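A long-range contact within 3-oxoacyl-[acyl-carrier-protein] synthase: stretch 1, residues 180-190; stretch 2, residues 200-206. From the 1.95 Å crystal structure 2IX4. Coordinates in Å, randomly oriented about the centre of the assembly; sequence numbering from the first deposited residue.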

ATOM      1  N   ALA A 180       6.630  -8.148  -1.576  1.00 23.38           N
ATOM      2  CA  ALA A 180       6.458  -7.909  -3.011  1.00 22.94           C
ATOM      3  C   ALA A 180       6.208  -6.428  -3.325  1.00 22.60           C
ATOM      4  O   ALA A 180       5.998  -6.063  -4.483  1.00 22.44           O
ATOM      5  CB  ALA A 180       5.332  -8.769  -3.559  1.00 22.92           C
ATOM      6  N   THR A 181       6.251  -5.592  -2.286  1.00 21.97           N
ATOM      7  CA  THR A 181       5.893  -4.174  -2.362  1.00 21.68           C
ATOM      8  C   THR A 181       6.584  -3.437  -3.515  1.00 21.70           C
ATOM      9  O   THR A 181       5.923  -2.761  -4.305  1.00 21.63           O
ATOM     10  CB  THR A 181       6.162  -3.465  -1.009  1.00 21.68           C
ATOM     11  OG1 THR A 181       5.201  -3.907  -0.042  1.00 21.17           O
ATOM     12  CG2 THR A 181       6.074  -1.947  -1.140  1.00 21.45           C
ATOM     13  N   GLY A 182       7.904  -3.587  -3.610  1.00 21.51           N
ATOM     14  CA  GLY A 182       8.687  -2.924  -4.658  1.00 21.50           C
ATOM     15  C   GLY A 182       8.344  -3.395  -6.059  1.00 21.50           C
ATOM     16  O   GLY A 182       8.463  -2.637  -7.021  1.00 21.72           O
ATOM     17  N   ALA A 183       7.906  -4.646  -6.177  1.00 21.49           N
ATOM     18  CA  ALA A 183       7.555  -5.216  -7.474  1.00 21.40           C
ATOM     19  C   ALA A 183       6.197  -4.706  -7.954  1.00 21.44           C
ATOM     20  O   ALA A 183       6.080  -4.218  -9.084  1.00 21.41           O
ATOM     21  CB  ALA A 183       7.580  -6.740  -7.421  1.00 21.44           C
ATOM     22  N   HIS A 184       5.184  -4.807  -7.093  1.00 21.05           N
ATOM     23  CA  HIS A 184       3.849  -4.291  -7.395  1.00 20.83           C
ATOM     24  C   HIS A 184       3.841  -2.784  -7.648  1.00 20.93           C
ATOM     25  O   HIS A 184       3.090  -2.308  -8.494  1.00 20.89           O
ATOM     26  CB  HIS A 184       2.859  -4.633  -6.281  1.00 21.00           C
ATOM     27  CG  HIS A 184       2.499  -6.085  -6.214  1.00 20.72           C
ATOM     28  ND1 HIS A 184       1.516  -6.646  -7.001  1.00 21.22           N
ATOM     29  CD2 HIS A 184       2.978  -7.087  -5.441  1.00 21.32           C
ATOM     30  CE1 HIS A 184       1.409  -7.933  -6.716  1.00 21.02           C
ATOM     31  NE2 HIS A 184       2.281  -8.224  -5.770  1.00 21.59           N
ATOM     32  N   SER A 185       4.670  -2.034  -6.921  1.00 20.82           N
ATOM     33  CA  SER A 185       4.746  -0.587  -7.116  1.00 20.91           C
ATOM     34  C   SER A 185       5.225  -0.253  -8.529  1.00 20.75           C
ATOM     35  O   SER A 185       4.667   0.627  -9.191  1.00 21.02           O
ATOM     36  CB  SER A 185       5.652   0.067  -6.066  1.00 21.03           C
ATOM     37  OG  SER A 185       4.998   0.178  -4.809  1.00 21.54           O
ATOM     38  N   ILE A 186       6.252  -0.969  -8.977  1.00 20.62           N
ATOM     39  CA  ILE A 186       6.789  -0.835 -10.333  1.00 20.52           C
ATOM     40  C   ILE A 186       5.759  -1.308 -11.366  1.00 20.38           C
ATOM     41  O   ILE A 186       5.531  -0.645 -12.379  1.00 20.25           O
ATOM     42  CB  ILE A 186       8.129  -1.615 -10.484  1.00 20.52           C
ATOM     43  CG1 ILE A 186       9.271  -0.842  -9.812  1.00 20.82           C
ATOM     44  CG2 ILE A 186       8.460  -1.877 -11.960  1.00 20.55           C
ATOM     45  CD1 ILE A 186      10.522  -1.668  -9.531  1.00 20.77           C
ATOM     46  N   GLY A 187       5.132  -2.446 -11.087  1.00 20.09           N
ATOM     47  CA  GLY A 187       4.132  -3.018 -11.980  1.00 20.22           C
ATOM     48  C   GLY A 187       2.900  -2.150 -12.156  1.00 20.20           C
ATOM     49  O   GLY A 187       2.425  -1.965 -13.278  1.00 20.54           O
ATOM     50  N   ASP A 188       2.378  -1.622 -11.051  1.00 20.04           N
ATOM     51  CA  ASP A 188       1.222  -0.725 -11.089  1.00 20.01           C
ATOM     52  C   ASP A 188       1.530   0.535 -11.888  1.00 20.00           C
ATOM     53  O   ASP A 188       0.689   1.010 -12.643  1.00 20.29           O
ATOM     54  CB  ASP A 188       0.779  -0.336  -9.677  1.00 19.77           C
ATOM     55  CG  ASP A 188       0.096  -1.474  -8.935  1.00 20.34           C
ATOM     56  OD1 ASP A 188      -0.259  -2.495  -9.559  1.00 20.57           O
ATOM     57  OD2 ASP A 188      -0.100  -1.330  -7.713  1.00 20.59           O
ATOM     58  N   ALA A 189       2.736   1.069 -11.706  1.00 20.08           N
ATOM     59  CA  ALA A 189       3.196   2.258 -12.429  1.00 20.27           C
ATOM     60  C   ALA A 189       3.280   2.007 -13.936  1.00 20.50           C
ATOM     61  O   ALA A 189       2.971   2.891 -14.743  1.00 20.68           O
ATOM     62  CB  ALA A 189       4.541   2.706 -11.889  1.00 20.19           C
ATOM     63  N   THR A 190       3.705   0.802 -14.301  1.00 20.63           N
ATOM     64  CA  THR A 190       3.722   0.350 -15.691  1.00 20.97           C
ATOM     65  C   THR A 190       2.309   0.352 -16.291  1.00 20.92           C
ATOM     66  O   THR A 190       2.095   0.912 -17.369  1.00 20.89           O
ATOM     67  CB  THR A 190       4.369  -1.046 -15.801  1.00 20.93           C
ATOM     68  OG1 THR A 190       5.717  -0.969 -15.329  1.00 21.82           O
ATOM     69  CG2 THR A 190       4.374  -1.555 -17.241  1.00 21.39           C
ATOM     70  N   VAL A 200       5.599   9.308 -17.571  1.00 19.94           N
ATOM     71  CA  VAL A 200       6.786   8.970 -16.783  1.00 19.68           C
ATOM     72  C   VAL A 200       6.350   8.607 -15.369  1.00 19.78           C
ATOM     73  O   VAL A 200       5.533   9.303 -14.774  1.00 19.76           O
ATOM     74  CB  VAL A 200       7.787  10.163 -16.690  1.00 19.61           C
ATOM     75  CG1 VAL A 200       9.038   9.764 -15.908  1.00 19.33           C
ATOM     76  CG2 VAL A 200       8.171  10.683 -18.072  1.00 19.35           C
ATOM     77  N   MET A 201       6.893   7.517 -14.835  1.00 19.99           N
ATOM     78  CA  MET A 201       6.649   7.137 -13.450  1.00 20.26           C
ATOM     79  C   MET A 201       7.959   6.844 -12.728  1.00 20.65           C
ATOM     80  O   MET A 201       8.795   6.077 -13.218  1.00 20.99           O
ATOM     81  CB  MET A 201       5.721   5.918 -13.356  1.00 20.16           C
ATOM     82  CG  MET A 201       4.264   6.170 -13.750  1.00 19.71           C
ATOM     83  SD  MET A 201       3.318   7.234 -12.637  1.00 19.81           S
ATOM     84  CE  MET A 201       3.199   6.207 -11.160  1.00 18.14           C
ATOM     85  N   VAL A 202       8.122   7.464 -11.563  1.00 20.80           N
ATOM     86  CA  VAL A 202       9.229   7.186 -10.663  1.00 20.94           C
ATOM     87  C   VAL A 202       8.729   6.136  -9.674  1.00 21.22           C
ATOM     88  O   VAL A 202       7.910   6.438  -8.806  1.00 21.53           O
ATOM     89  CB  VAL A 202       9.680   8.470  -9.929  1.00 20.97           C
ATOM     90  CG1 VAL A 202      10.943   8.212  -9.124  1.00 20.79           C
ATOM     91  CG2 VAL A 202       9.906   9.605 -10.928  1.00 20.98           C
ATOM     92  N   ALA A 203       9.211   4.903  -9.820  1.00 21.25           N
ATOM     93  CA  ALA A 203       8.622   3.761  -9.116  1.00 21.40           C
ATOM     94  C   ALA A 203       9.646   2.863  -8.433  1.00 21.46           C
ATOM     95  O   ALA A 203      10.789   2.752  -8.883  1.00 21.62           O
ATOM     96  CB  ALA A 203       7.760   2.939 -10.078  1.00 21.08           C
ATOM     97  N   GLY A 204       9.226   2.218  -7.348  1.00 21.35           N
ATOM     98  CA  GLY A 204      10.094   1.287  -6.643  1.00 21.30           C
ATOM     99  C   GLY A 204       9.646   0.954  -5.234  1.00 21.66           C
ATOM    100  O   GLY A 204       8.452   0.901  -4.935  1.00 21.34           O
ATOM    101  N   GLY A 205      10.623   0.729  -4.366  1.00 21.79           N
ATOM    102  CA  GLY A 205      10.356   0.287  -3.008  1.00 22.20           C
ATOM    103  C   GLY A 205      11.391   0.810  -2.040  1.00 22.41           C
ATOM    104  O   GLY A 205      12.517   1.133  -2.426  1.00 22.47           O
ATOM    105  N   THR A 206      11.000   0.903  -0.775  1.00 22.60           N
ATOM    106  CA  THR A 206      11.905   1.347   0.274  1.00 22.90           C
ATOM    107  C   THR A 206      11.574   0.663   1.594  1.00 23.15           C
ATOM    108  O   THR A 206      10.426   0.292   1.838  1.00 23.16           O
ATOM    109  CB  THR A 206      11.912   2.891   0.433  1.00 22.90           C
ATOM    110  OG1 THR A 206      12.860   3.262   1.441  1.00 22.74           O
ATOM    111  CG2 THR A 206      10.525   3.430   0.804  1.00 22.88           C
TER

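Helix 181-190 packs against strand 200-206, and the two run nearly antiparallel, at 170°. Their axes approach to 6.1 Å. No hydrogen bond crosses between them; the contact is van der Waals packing, with Gly182, Gly204 and Gly205 at one end and Ile186, Ala189, Met201 and Ala203 further along.

Ala180 precedes the helix and does not touch the strand. Its carbonyl oxygen accepts the amide of His184, with 3.0 Å from His184 N to Ala180 O. Thr181 lies at the margin of the contact, and its side chain comes no nearer to the strand than 5.2 Å, from Thr181 CG2 to Gly205 CA.

Gly182 marks the tightest backbone approach. Its CA lies 4.0 Å from Gly205 CA and 3.8 Å from Gly204 O. Neither Gly182 nor Gly205 has a side chain. The constraint falls on Gly205. A CB on Gly205 would point toward the helix and come within 2.9 Å of Gly182 CA, a clash. Glycine at 205 is therefore needed for this spacing. Gly204 has a separate constraint. Its phi/psi of 163/-147 would jam a CB against the carbonyl oxygen of Ala203, whatever the helix does.

Ala183 and His184 point away from the strand and make no contact with it.

Ser185 points toward the strand. Its CB lies 3.1 Å from Gly204 O, a short carbon-to-oxygen approach. The hydroxyl OG is 3.1 Å from Thr181 O, one helical turn back, and is also hydrogen-bonded elsewhere in the structure. The backbone oxygen of Ser185 lies 4.0 Å from Ala203 CB.

The CA-to-CB bond of Ile186 points sideways to the strand, yet its side chain still reaches across. CG1 lies 3.9 Å from Gly204 CA and 4.1 Å from Ala203 CB. Ile186 CA is itself 3.9 Å from Ala203 CB, so the small alanine sits close to the helix backbone. The rotamer is m at chi1 and t at chi2.

Gly187 and Asp188 do not touch the strand.

Ala189 has the most area covered by the other stretch, 64 Å². Its CB points toward the strand and meets two methyl or methylene carbons at equal distance: Ala189 CB is 3.7 Å from Met201 CB and 3.7 Å from Ala203 CB. Met201 and Ala203 both point toward the helix, while Val202 between them points away, as expected for alternation along a strand. Met201 CG also lies 3.7 Å from Ala189 O.

Thr190 points away. Its OG1 donates to Ile186 O at 3.0 Å, keeping this hydroxyl's bond within the helix.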